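Local coordinates for protein phosphoribosylamine--glycine ligase (PDB 1VKZ) that catalyses the ATP-dependent joining of glycine to 5-phosphoribosylamine, giving glycinamide ribonucleotide in de novo purine biosynthesis, at residues T229-P237 and D292-L301; K385-Y393 and G403-A411. All coordinates share one frame; numbering follows the deposited sequence.

Contact 1 of 2, residues T229-P237 and D292-L301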
ATOM      1  N   THR A 229       3.499   9.484   6.875  1.00 44.22           N
ATOM      2  CA  THR A 229       4.485   8.457   6.534  1.00 44.20           C
ATOM      3  C   THR A 229       3.773   7.457   5.642  1.00 43.55           C
ATOM      4  O   THR A 229       2.593   7.599   5.365  1.00 43.72           O
ATOM      5  CB  THR A 229       5.033   7.713   7.807  1.00 43.13           C
ATOM      6  OG1 THR A 229       3.992   6.972   8.452  1.00 44.24           O
ATOM      7  CG2 THR A 229       5.494   8.669   8.863  1.00 43.18           C
ATOM      8  N   GLY A 230       4.495   6.437   5.217  1.00 45.30           N
ATOM      9  CA  GLY A 230       3.914   5.370   4.415  1.00 45.77           C
ATOM     10  C   GLY A 230       3.211   4.324   5.256  1.00 46.36           C
ATOM     11  O   GLY A 230       2.699   3.336   4.661  1.00 47.15           O
ATOM     12  N   GLY A 231       3.274   4.524   6.603  1.00 44.51           N
ATOM     13  CA  GLY A 231       2.499   3.817   7.637  1.00 42.62           C
ATOM     14  C   GLY A 231       3.264   3.397   8.892  1.00 40.30           C
ATOM     15  O   GLY A 231       4.242   2.688   8.801  1.00 40.20           O
HETATM   16  N   MSE A 232       2.802   3.798  10.074  1.00 41.26           N
HETATM   17  CA  MSE A 232       3.511   3.509  11.346  1.00 42.75           C
HETATM   18  C   MSE A 232       2.974   2.288  12.144  1.00 43.83           C
HETATM   19  O   MSE A 232       3.492   1.919  13.200  1.00 41.70           O
HETATM   20  CB  MSE A 232       3.543   4.745  12.219  1.00 40.90           C
HETATM   21  CG  MSE A 232       4.425   5.817  11.631  1.00 46.92           C
HETATM   22 SE   MSE A 232       6.318   5.238  11.531  1.00 59.31          SE
HETATM   23  CE  MSE A 232       6.897   5.533  13.508  1.00 60.26           C
ATOM     24  N   GLY A 233       1.933   1.672  11.627  1.00 44.16           N
ATOM     25  CA  GLY A 233       1.489   0.412  12.157  1.00 43.87           C
ATOM     26  C   GLY A 233       0.123   0.138  11.603  1.00 44.58           C
ATOM     27  O   GLY A 233      -0.461   0.971  10.899  1.00 43.53           O
ATOM     28  N   SER A 234      -0.392  -1.039  11.925  1.00 45.01           N
ATOM     29  CA  SER A 234      -1.768  -1.358  11.616  1.00 43.39           C
ATOM     30  C   SER A 234      -2.212  -2.519  12.463  1.00 40.38           C
ATOM     31  O   SER A 234      -1.418  -3.187  13.134  1.00 38.23           O
ATOM     32  CB  SER A 234      -1.943  -1.669  10.141  1.00 43.41           C
ATOM     33  OG  SER A 234      -1.103  -2.738   9.817  1.00 52.44           O
ATOM     34  N   TRP A 235      -3.509  -2.720  12.475  1.00 38.89           N
ATOM     35  CA  TRP A 235      -4.017  -3.886  13.096  1.00 40.52           C
ATOM     36  C   TRP A 235      -5.227  -4.335  12.344  1.00 40.34           C
ATOM     37  O   TRP A 235      -5.748  -3.610  11.507  1.00 39.25           O
ATOM     38  CB  TRP A 235      -4.337  -3.621  14.536  1.00 38.69           C
ATOM     39  CG  TRP A 235      -5.413  -2.662  14.730  1.00 42.63           C
ATOM     40  CD1 TRP A 235      -5.303  -1.287  14.904  1.00 38.97           C
ATOM     41  CD2 TRP A 235      -6.798  -2.963  14.824  1.00 41.34           C
ATOM     42  NE1 TRP A 235      -6.547  -0.731  15.079  1.00 35.70           N
ATOM     43  CE2 TRP A 235      -7.487  -1.735  15.036  1.00 43.52           C
ATOM     44  CE3 TRP A 235      -7.540  -4.143  14.755  1.00 35.44           C
ATOM     45  CZ2 TRP A 235      -8.878  -1.675  15.173  1.00 43.79           C
ATOM     46  CZ3 TRP A 235      -8.910  -4.076  14.892  1.00 39.54           C
ATOM     47  CH2 TRP A 235      -9.566  -2.856  15.108  1.00 41.21           C
ATOM     48  N   GLY A 236      -5.648  -5.558  12.627  1.00 39.90           N
ATOM     49  CA  GLY A 236      -6.863  -6.056  12.063  1.00 38.54           C
ATOM     50  C   GLY A 236      -7.214  -7.338  12.751  1.00 37.89           C
ATOM     51  O   GLY A 236      -6.417  -7.855  13.558  1.00 36.36           O
ATOM     52  N   PRO A 237      -8.388  -7.869  12.409  1.00 39.09           N
ATOM     53  CA  PRO A 237      -9.257  -7.252  11.423  1.00 38.43           C
ATOM     54  C   PRO A 237     -10.201  -6.226  12.029  1.00 37.40           C
ATOM     55  O   PRO A 237     -10.602  -6.366  13.156  1.00 34.64           O
ATOM     56  CB  PRO A 237     -10.026  -8.437  10.853  1.00 36.81           C
ATOM     57  CG  PRO A 237     -10.097  -9.401  11.943  1.00 39.32           C
ATOM     58  CD  PRO A 237      -8.966  -9.122  12.916  1.00 40.55           C
ATOM     59  N   ASP A 292       1.388  -1.270   2.687  1.00 42.61           N
ATOM     60  CA  ASP A 292       2.488  -1.563   3.618  1.00 43.86           C
ATOM     61  C   ASP A 292       2.357  -0.487   4.681  1.00 45.30           C
ATOM     62  O   ASP A 292       2.604   0.662   4.388  1.00 46.23           O
ATOM     63  CB  ASP A 292       3.833  -1.413   2.914  1.00 45.38           C
ATOM     64  CG  ASP A 292       4.987  -2.188   3.588  1.00 47.41           C
ATOM     65  OD1 ASP A 292       5.012  -2.443   4.796  1.00 40.71           O
ATOM     66  OD2 ASP A 292       5.964  -2.585   2.939  1.00 52.54           O
ATOM     67  N   PRO A 293       1.983  -0.818   5.917  1.00 47.99           N
ATOM     68  CA  PRO A 293       2.039  -2.153   6.466  1.00 47.18           C
ATOM     69  C   PRO A 293       0.736  -2.943   6.538  1.00 48.67           C
ATOM     70  O   PRO A 293       0.625  -3.810   7.396  1.00 49.97           O
ATOM     71  CB  PRO A 293       2.527  -1.869   7.861  1.00 47.06           C
ATOM     72  CG  PRO A 293       1.979  -0.511   8.193  1.00 44.49           C
ATOM     73  CD  PRO A 293       1.519   0.140   6.929  1.00 49.43           C
ATOM     74  N   GLU A 294      -0.233  -2.702   5.658  1.00 48.34           N
ATOM     75  CA  GLU A 294      -1.469  -3.507   5.729  1.00 47.65           C
ATOM     76  C   GLU A 294      -1.248  -4.976   5.376  1.00 45.86           C
ATOM     77  O   GLU A 294      -1.876  -5.848   5.927  1.00 44.52           O
ATOM     78  CB  GLU A 294      -2.560  -2.957   4.814  1.00 48.77           C
ATOM     79  CG  GLU A 294      -3.165  -1.637   5.262  1.00 52.58           C
ATOM     80  CD  GLU A 294      -2.633  -0.465   4.483  1.00 56.40           C
ATOM     81  OE1 GLU A 294      -1.412  -0.439   4.238  1.00 57.82           O
ATOM     82  OE2 GLU A 294      -3.433   0.419   4.132  1.00 62.90           O
ATOM     83  N   THR A 295      -0.386  -5.233   4.411  1.00 46.34           N
ATOM     84  CA  THR A 295      -0.097  -6.602   3.971  1.00 46.21           C
ATOM     85  C   THR A 295       0.410  -7.479   5.097  1.00 45.65           C
ATOM     86  O   THR A 295      -0.037  -8.621   5.258  1.00 49.18           O
ATOM     87  CB  THR A 295       0.945  -6.593   2.809  1.00 48.38           C
ATOM     88  OG1 THR A 295       0.408  -5.965   1.627  1.00 43.90           O
ATOM     89  CG2 THR A 295       1.321  -8.023   2.371  1.00 47.76           C
ATOM     90  N   GLU A 296       1.355  -6.953   5.868  1.00 47.44           N
ATOM     91  CA  GLU A 296       1.898  -7.633   7.067  1.00 44.76           C
ATOM     92  C   GLU A 296       0.748  -8.144   7.920  1.00 43.94           C
ATOM     93  O   GLU A 296       0.739  -9.285   8.331  1.00 46.63           O
ATOM     94  CB  GLU A 296       2.770  -6.665   7.896  1.00 42.98           C
ATOM     95  CG  GLU A 296       4.123  -6.331   7.286  1.00 39.47           C
ATOM     96  CD  GLU A 296       4.141  -5.187   6.277  1.00 43.93           C
ATOM     97  OE1 GLU A 296       3.178  -4.964   5.490  1.00 47.96           O
ATOM     98  OE2 GLU A 296       5.186  -4.516   6.237  1.00 45.71           O
ATOM     99  N   VAL A 297      -0.238  -7.293   8.163  1.00 43.63           N
ATOM    100  CA  VAL A 297      -1.348  -7.662   9.035  1.00 44.07           C
ATOM    101  C   VAL A 297      -2.259  -8.695   8.385  1.00 40.79           C
ATOM    102  O   VAL A 297      -2.620  -9.676   9.006  1.00 42.39           O
ATOM    103  CB  VAL A 297      -2.138  -6.425   9.478  1.00 41.65           C
ATOM    104  CG1 VAL A 297      -3.316  -6.822  10.337  1.00 46.76           C
ATOM    105  CG2 VAL A 297      -1.251  -5.547  10.293  1.00 51.32           C
ATOM    106  N   ILE A 298      -2.650  -8.435   7.153  1.00 41.08           N
ATOM    107  CA  ILE A 298      -3.548  -9.298   6.403  1.00 41.67           C
ATOM    108  C   ILE A 298      -2.950 -10.684   6.321  1.00 42.27           C
ATOM    109  O   ILE A 298      -3.587 -11.661   6.633  1.00 45.88           O
ATOM    110  CB  ILE A 298      -3.799  -8.712   4.982  1.00 40.94           C
ATOM    111  CG1 ILE A 298      -4.638  -7.424   5.068  1.00 42.93           C
ATOM    112  CG2 ILE A 298      -4.508  -9.737   4.089  1.00 44.87           C
ATOM    113  CD1 ILE A 298      -4.570  -6.449   3.777  1.00 41.82           C
ATOM    114  N   VAL A 299      -1.702 -10.757   5.901  1.00 45.27           N
ATOM    115  CA  VAL A 299      -0.973 -12.025   5.791  1.00 45.29           C
ATOM    116  C   VAL A 299      -0.895 -12.778   7.122  1.00 45.33           C
ATOM    117  O   VAL A 299      -1.070 -13.988   7.174  1.00 43.65           O
ATOM    118  CB  VAL A 299       0.446 -11.759   5.236  1.00 44.32           C
ATOM    119  CG1 VAL A 299       1.312 -12.971   5.306  1.00 48.27           C
ATOM    120  CG2 VAL A 299       0.356 -11.266   3.779  1.00 49.86           C
ATOM    121  N   THR A 300      -0.638 -12.052   8.204  1.00 46.07           N
ATOM    122  CA  THR A 300      -0.514 -12.682   9.504  1.00 44.70           C
ATOM    123  C   THR A 300      -1.860 -13.165   9.947  1.00 43.69           C
ATOM    124  O   THR A 300      -1.922 -14.040  10.759  1.00 44.62           O
ATOM    125  CB  THR A 300       0.060 -11.720  10.558  1.00 42.89           C
ATOM    126  OG1 THR A 300       1.322 -11.233  10.131  1.00 40.74           O
ATOM    127  CG2 THR A 300       0.398 -12.454  11.841  1.00 50.13           C
ATOM    128  N   LEU A 301      -2.944 -12.604   9.410  1.00 45.55           N
ATOM    129  CA  LEU A 301      -4.292 -13.047   9.805  1.00 44.56           C
ATOM    130  C   LEU A 301      -4.724 -14.371   9.185  1.00 44.70           C
ATOM    131  O   LEU A 301      -5.580 -15.038   9.738  1.00 45.52           O
ATOM    132  CB  LEU A 301      -5.342 -11.977   9.496  1.00 45.05           C
ATOM    133  CG  LEU A 301      -5.317 -10.754  10.410  1.00 39.94           C
ATOM    134  CD1 LEU A 301      -6.220  -9.658   9.853  1.00 44.78           C
ATOM    135  CD2 LEU A 301      -5.718 -11.113  11.837  1.00 37.11           C
TER
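V297 lays one methyl, CG1, against the backbone of strand 233-236, 3.5 Å from G236 N. CG1 sits anti to the backbone N (chi1 178°), which brings it over the peptide between W235 and G236. One turn further along the helix, L301 spreads its two methyls over the next peptide: CD1 lies 3.8 Å from P237 N, while CD2 packs 4.0 Å from P237 CD, the two side chains meeting at a slant. At the other end P293, in the N-cap position before helix 294-301, rests CG and CD on glycines, CD 3.9 Å from G231 CA and CG 3.9 Å from G233 O. S234 OG reaches toward P293 O at 3.2 Å, a weak hydrogen bond and a doubtful one, since the model crowds that hydroxyl against V297. The short axes approach to 7.7 Å and run within 29° of parallel, close enough for V297 and L301 to rest directly on main chain from W235 to P237.

Behind these groups, S234 and G236 pair through their backbones with D330 and A328 of strand 327-334. The carbonyl oxygens of G230 and D292 come within 2.7 Å of each other, two acceptors that cannot bond together; R374 NH1 donates to D292 O and to G231 O. By binding D292 O, the guanidinium probably eases part of the repulsion between that oxygen and G230 O, and it ties G231 O to the same charge.

Contact 2 of 2, residues K385-Y393 and G403-A411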
ATOM      1  N   LYS A 385      -7.839  -8.012  20.231  1.00 43.68           N
ATOM      2  CA  LYS A 385      -7.033  -6.914  19.740  1.00 42.20           C
ATOM      3  C   LYS A 385      -5.985  -6.577  20.804  1.00 43.11           C
ATOM      4  O   LYS A 385      -4.826  -6.292  20.471  1.00 42.81           O
ATOM      5  CB  LYS A 385      -7.921  -5.716  19.387  1.00 41.14           C
ATOM      6  CG  LYS A 385      -7.151  -4.470  19.026  1.00 42.28           C
ATOM      7  CD  LYS A 385      -8.017  -3.402  18.405  1.00 43.38           C
ATOM      8  CE  LYS A 385      -8.462  -2.332  19.389  1.00 39.47           C
ATOM      9  NZ  LYS A 385      -8.668  -1.049  18.655  1.00 38.88           N
ATOM     10  N   GLU A 386      -6.372  -6.657  22.082  1.00 45.20           N
ATOM     11  CA  GLU A 386      -5.462  -6.303  23.164  1.00 45.31           C
ATOM     12  C   GLU A 386      -4.354  -7.348  23.315  1.00 44.74           C
ATOM     13  O   GLU A 386      -3.217  -7.003  23.661  1.00 44.43           O
ATOM     14  CB  GLU A 386      -6.221  -6.076  24.483  1.00 44.67           C
ATOM     15  N   GLU A 387      -4.665  -8.612  23.035  1.00 45.66           N
ATOM     16  CA  GLU A 387      -3.660  -9.670  23.143  1.00 46.97           C
ATOM     17  C   GLU A 387      -2.602  -9.442  22.093  1.00 46.31           C
ATOM     18  O   GLU A 387      -1.411  -9.390  22.388  1.00 47.38           O
ATOM     19  CB  GLU A 387      -4.282 -11.061  22.972  1.00 48.06           C
ATOM     20  CG  GLU A 387      -3.280 -12.211  23.137  1.00 49.94           C
ATOM     21  CD  GLU A 387      -3.917 -13.598  23.139  1.00 49.74           C
ATOM     22  OE1 GLU A 387      -5.106 -13.719  23.558  1.00 56.16           O
ATOM     23  OE2 GLU A 387      -3.216 -14.575  22.732  1.00 57.43           O
ATOM     24  N   ALA A 388      -3.075  -9.308  20.860  1.00 46.12           N
ATOM     25  CA  ALA A 388      -2.262  -8.909  19.703  1.00 44.74           C
ATOM     26  C   ALA A 388      -1.426  -7.635  19.952  1.00 45.49           C
ATOM     27  O   ALA A 388      -0.247  -7.572  19.584  1.00 45.30           O
ATOM     28  CB  ALA A 388      -3.156  -8.713  18.506  1.00 43.72           C
ATOM     29  N   ARG A 389      -2.029  -6.634  20.582  1.00 45.77           N
ATOM     30  CA  ARG A 389      -1.318  -5.389  20.885  1.00 46.12           C
ATOM     31  C   ARG A 389      -0.136  -5.592  21.849  1.00 44.02           C
ATOM     32  O   ARG A 389       0.987  -5.195  21.546  1.00 40.99           O
ATOM     33  CB  ARG A 389      -2.282  -4.335  21.438  1.00 46.98           C
ATOM     34  CG  ARG A 389      -1.729  -2.917  21.450  1.00 45.74           C
ATOM     35  CD  ARG A 389      -2.580  -1.940  22.238  1.00 46.84           C
ATOM     36  NE  ARG A 389      -2.426  -2.095  23.690  1.00 56.21           N
ATOM     37  CZ  ARG A 389      -1.873  -1.193  24.520  1.00 58.27           C
ATOM     38  NH1 ARG A 389      -1.392  -0.026  24.073  1.00 61.39           N
ATOM     39  NH2 ARG A 389      -1.810  -1.462  25.825  1.00 58.87           N
ATOM     40  N   ARG A 390      -0.379  -6.211  22.995  1.00 44.84           N
ATOM     41  CA  ARG A 390       0.707  -6.452  23.953  1.00 45.35           C
ATOM     42  C   ARG A 390       1.838  -7.288  23.325  1.00 45.14           C
ATOM     43  O   ARG A 390       3.007  -6.942  23.436  1.00 43.96           O
ATOM     44  CB  ARG A 390       0.173  -7.102  25.227  1.00 44.71           C
ATOM     45  N   LYS A 391       1.504  -8.370  22.638  1.00 46.24           N
ATOM     46  CA  LYS A 391       2.550  -9.197  22.044  1.00 47.67           C
ATOM     47  C   LYS A 391       3.437  -8.367  21.091  1.00 47.58           C
ATOM     48  O   LYS A 391       4.666  -8.404  21.182  1.00 48.16           O
ATOM     49  CB  LYS A 391       1.969 -10.436  21.351  1.00 47.53           C
ATOM     50  CG  LYS A 391       1.402 -11.473  22.312  1.00 48.72           C
ATOM     51  CD  LYS A 391       1.274 -12.850  21.632  1.00 52.20           C
ATOM     52  CE  LYS A 391       0.288 -13.794  22.349  1.00 57.19           C
ATOM     53  NZ  LYS A 391      -0.498 -14.649  21.393  1.00 58.28           N
ATOM     54  N   ALA A 392       2.810  -7.599  20.212  1.00 46.77           N
ATOM     55  CA  ALA A 392       3.541  -6.752  19.274  1.00 46.30           C
ATOM     56  C   ALA A 392       4.520  -5.854  20.029  1.00 47.35           C
ATOM     57  O   ALA A 392       5.714  -5.806  19.708  1.00 49.31           O
ATOM     58  CB  ALA A 392       2.577  -5.910  18.473  1.00 45.43           C
ATOM     59  N   TYR A 393       4.003  -5.159  21.049  1.00 45.56           N
ATOM     60  CA  TYR A 393       4.777  -4.166  21.803  1.00 42.98           C
ATOM     61  C   TYR A 393       5.853  -4.798  22.676  1.00 42.59           C
ATOM     62  O   TYR A 393       6.960  -4.263  22.775  1.00 41.69           O
ATOM     63  CB  TYR A 393       3.838  -3.246  22.617  1.00 41.39           C
ATOM     64  CG  TYR A 393       3.348  -2.094  21.785  1.00 33.88           C
ATOM     65  CD1 TYR A 393       4.208  -1.051  21.450  1.00 34.49           C
ATOM     66  CD2 TYR A 393       2.052  -2.058  21.301  1.00 31.80           C
ATOM     67  CE1 TYR A 393       3.781   0.015  20.633  1.00 38.53           C
ATOM     68  CE2 TYR A 393       1.613  -1.012  20.484  1.00 32.11           C
ATOM     69  CZ  TYR A 393       2.487   0.025  20.153  1.00 34.64           C
ATOM     70  OH  TYR A 393       2.053   1.070  19.373  1.00 34.25           O
ATOM     71  N   GLY A 403      18.240   5.433  17.920  1.00 45.98           N
ATOM     72  CA  GLY A 403      17.202   6.286  17.372  1.00 46.04           C
ATOM     73  C   GLY A 403      15.945   5.551  16.990  1.00 46.75           C
ATOM     74  O   GLY A 403      15.196   6.022  16.142  1.00 48.21           O
ATOM     75  N   LYS A 404      15.713   4.404  17.633  1.00 47.13           N
ATOM     76  CA  LYS A 404      14.590   3.517  17.313  1.00 46.87           C
ATOM     77  C   LYS A 404      13.274   4.243  17.547  1.00 45.40           C
ATOM     78  O   LYS A 404      12.980   4.637  18.672  1.00 45.23           O
ATOM     79  CB  LYS A 404      14.680   2.241  18.162  1.00 47.04           C
ATOM     80  CG  LYS A 404      13.353   1.537  18.459  1.00 49.84           C
ATOM     81  CD  LYS A 404      13.597   0.227  19.229  1.00 49.49           C
ATOM     82  CE  LYS A 404      12.435  -0.099  20.192  1.00 50.41           C
ATOM     83  NZ  LYS A 404      12.839  -0.947  21.342  1.00 41.45           N
ATOM     84  N   THR A 405      12.487   4.399  16.484  1.00 45.05           N
ATOM     85  CA  THR A 405      11.327   5.287  16.476  1.00 45.06           C
ATOM     86  C   THR A 405       9.986   4.560  16.276  1.00 43.57           C
ATOM     87  O   THR A 405       9.753   3.905  15.241  1.00 42.00           O
ATOM     88  CB  THR A 405      11.513   6.307  15.345  1.00 46.41           C
ATOM     89  OG1 THR A 405      12.684   7.096  15.596  1.00 47.56           O
ATOM     90  CG2 THR A 405      10.375   7.310  15.307  1.00 46.91           C
ATOM     91  N   TYR A 406       9.095   4.700  17.247  1.00 39.43           N
ATOM     92  CA  TYR A 406       7.816   4.062  17.145  1.00 42.07           C
ATOM     93  C   TYR A 406       6.688   4.729  17.897  1.00 41.84           C
ATOM     94  O   TYR A 406       6.913   5.569  18.746  1.00 44.46           O
ATOM     95  CB  TYR A 406       7.913   2.593  17.537  1.00 45.07           C
ATOM     96  CG  TYR A 406       8.089   2.251  18.996  1.00 43.35           C
ATOM     97  CD1 TYR A 406       9.349   2.115  19.537  1.00 53.66           C
ATOM     98  CD2 TYR A 406       6.997   1.936  19.804  1.00 48.70           C
ATOM     99  CE1 TYR A 406       9.519   1.730  20.865  1.00 57.43           C
ATOM    100  CE2 TYR A 406       7.159   1.542  21.143  1.00 44.43           C
ATOM    101  CZ  TYR A 406       8.423   1.436  21.655  1.00 51.46           C
ATOM    102  OH  TYR A 406       8.644   1.055  22.958  1.00 55.60           O
ATOM    103  N   ARG A 407       5.464   4.325  17.537  1.00 41.37           N
ATOM    104  CA  ARG A 407       4.235   4.801  18.148  1.00 39.14           C
ATOM    105  C   ARG A 407       3.740   3.794  19.152  1.00 40.83           C
ATOM    106  O   ARG A 407       3.539   2.626  18.815  1.00 42.00           O
ATOM    107  CB  ARG A 407       3.137   4.950  17.109  1.00 38.23           C
ATOM    108  CG  ARG A 407       3.357   6.039  16.122  1.00 37.60           C
ATOM    109  CD  ARG A 407       2.210   6.188  15.137  1.00 38.04           C
ATOM    110  NE  ARG A 407       0.988   6.667  15.777  1.00 37.09           N
ATOM    111  CZ  ARG A 407      -0.055   7.190  15.153  1.00 33.68           C
ATOM    112  NH1 ARG A 407      -0.070   7.348  13.836  1.00 44.89           N
ATOM    113  NH2 ARG A 407      -1.108   7.559  15.861  1.00 39.39           N
ATOM    114  N   ARG A 408       3.510   4.259  20.372  1.00 43.04           N
ATOM    115  CA  ARG A 408       2.953   3.422  21.447  1.00 45.02           C
ATOM    116  C   ARG A 408       1.434   3.486  21.414  1.00 43.69           C
ATOM    117  O   ARG A 408       0.754   2.854  22.216  1.00 42.08           O
ATOM    118  CB  ARG A 408       3.453   3.920  22.794  1.00 45.16           C
ATOM    119  CG  ARG A 408       4.959   3.919  22.904  1.00 50.55           C
ATOM    120  CD  ARG A 408       5.522   5.143  23.561  1.00 62.47           C
ATOM    121  NE  ARG A 408       6.742   4.821  24.288  1.00 68.45           N
ATOM    122  CZ  ARG A 408       7.921   4.567  23.720  1.00 70.67           C
ATOM    123  NH1 ARG A 408       8.076   4.582  22.390  1.00 63.68           N
ATOM    124  NH2 ARG A 408       8.964   4.294  24.502  1.00 72.27           N
ATOM    125  N   ASP A 409       0.962   4.275  20.457  1.00 43.43           N
ATOM    126  CA  ASP A 409      -0.420   4.496  20.076  1.00 45.47           C
ATOM    127  C   ASP A 409      -1.197   3.298  19.535  1.00 45.99           C
ATOM    128  O   ASP A 409      -2.418   3.292  19.583  1.00 45.73           O
ATOM    129  CB  ASP A 409      -0.372   5.510  18.912  1.00 46.75           C
ATOM    130  CG  ASP A 409      -1.558   6.391  18.870  1.00 50.14           C
ATOM    131  OD1 ASP A 409      -2.337   6.318  17.894  1.00 54.48           O
ATOM    132  OD2 ASP A 409      -1.790   7.194  19.786  1.00 55.16           O
ATOM    133  N   ILE A 410      -0.502   2.318  18.964  1.00 47.08           N
ATOM    134  CA  ILE A 410      -1.135   1.418  18.012  1.00 49.35           C
ATOM    135  C   ILE A 410      -2.166   0.504  18.657  1.00 49.29           C
ATOM    136  O   ILE A 410      -1.900  -0.077  19.688  1.00 50.65           O
ATOM    137  CB  ILE A 410      -0.024   0.656  17.198  1.00 49.14           C
ATOM    138  CG1 ILE A 410       0.670   1.671  16.284  1.00 50.71           C
ATOM    139  CG2 ILE A 410      -0.587  -0.473  16.363  1.00 50.08           C
ATOM    140  CD1 ILE A 410       1.958   1.209  15.712  1.00 54.87           C
ATOM    141  N   ALA A 411      -3.362   0.447  18.064  1.00 48.60           N
ATOM    142  CA  ALA A 411      -4.403  -0.530  18.404  1.00 47.05           C
ATOM    143  C   ALA A 411      -4.860  -0.495  19.853  1.00 46.02           C
ATOM    144  O   ALA A 411      -4.865   0.560  20.492  1.00 46.74           O
ATOM    145  CB  ALA A 411      -3.933  -1.934  18.024  1.00 47.42           C
TER
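Y393 drives its ring from within helix 385-398 into the chain at 406-410, so that its hydroxyl ends among backbone atoms. I410 N donates to Y393 OH (2.9 Å, N-H...O 151°), although the position of that oxygen is uncertain because the model crowds it against a neighbouring carbonyl. I410 crosses the end of the phenol at about a right angle, with CB 3.9 Å from Y393 CZ. Y406 meets the same ring at its edge, CE2 lying 3.7 Å from Y393 CE1; the two aromatic side chains cross at a slant. Over one face of the Y406 ring, near its rim, lies NH1 of R408.

Helix 385-398 packs on the six-stranded antiparallel sheet that includes strands 233-236 and 327-334, and the chain that follows it returns along the same side, where Y393 and I410 both touch strand 327-334.

R389 leaves the helix with CG anti to the backbone N (chi1 -165°) and bends at chi3 (76°), passing its CD 3.2 Å from I410 O and leaving that oxygen near the guanidinium plane, at its edge. Its CG also packs 4.2 Å from A411 CB. K385 likewise bends at chi3, which carries NZ to 4.0 Å from A411 C.

Both contacts lie against the six-stranded antiparallel sheet, to which contact 1 contributes strand 233-236, and their centres are 12 Å apart. W235 joins them: its CD1 meets A411 CB at 3.5 Å and its CZ2 lies 3.5 Å from K385 NZ, whereas the helix 294-301 packs against the same strand from the other direction. A second junction forms where M232 CB touches R407 CD, also at 3.5 Å. Contact 1 is the one near the predicted sites: the side chain of E294 is about 4 Å from that of S198, in the predicted ATP-binding region, and about 8 Å from that of N287, a predicted magnesium ligand. Contact 2 lies away from both.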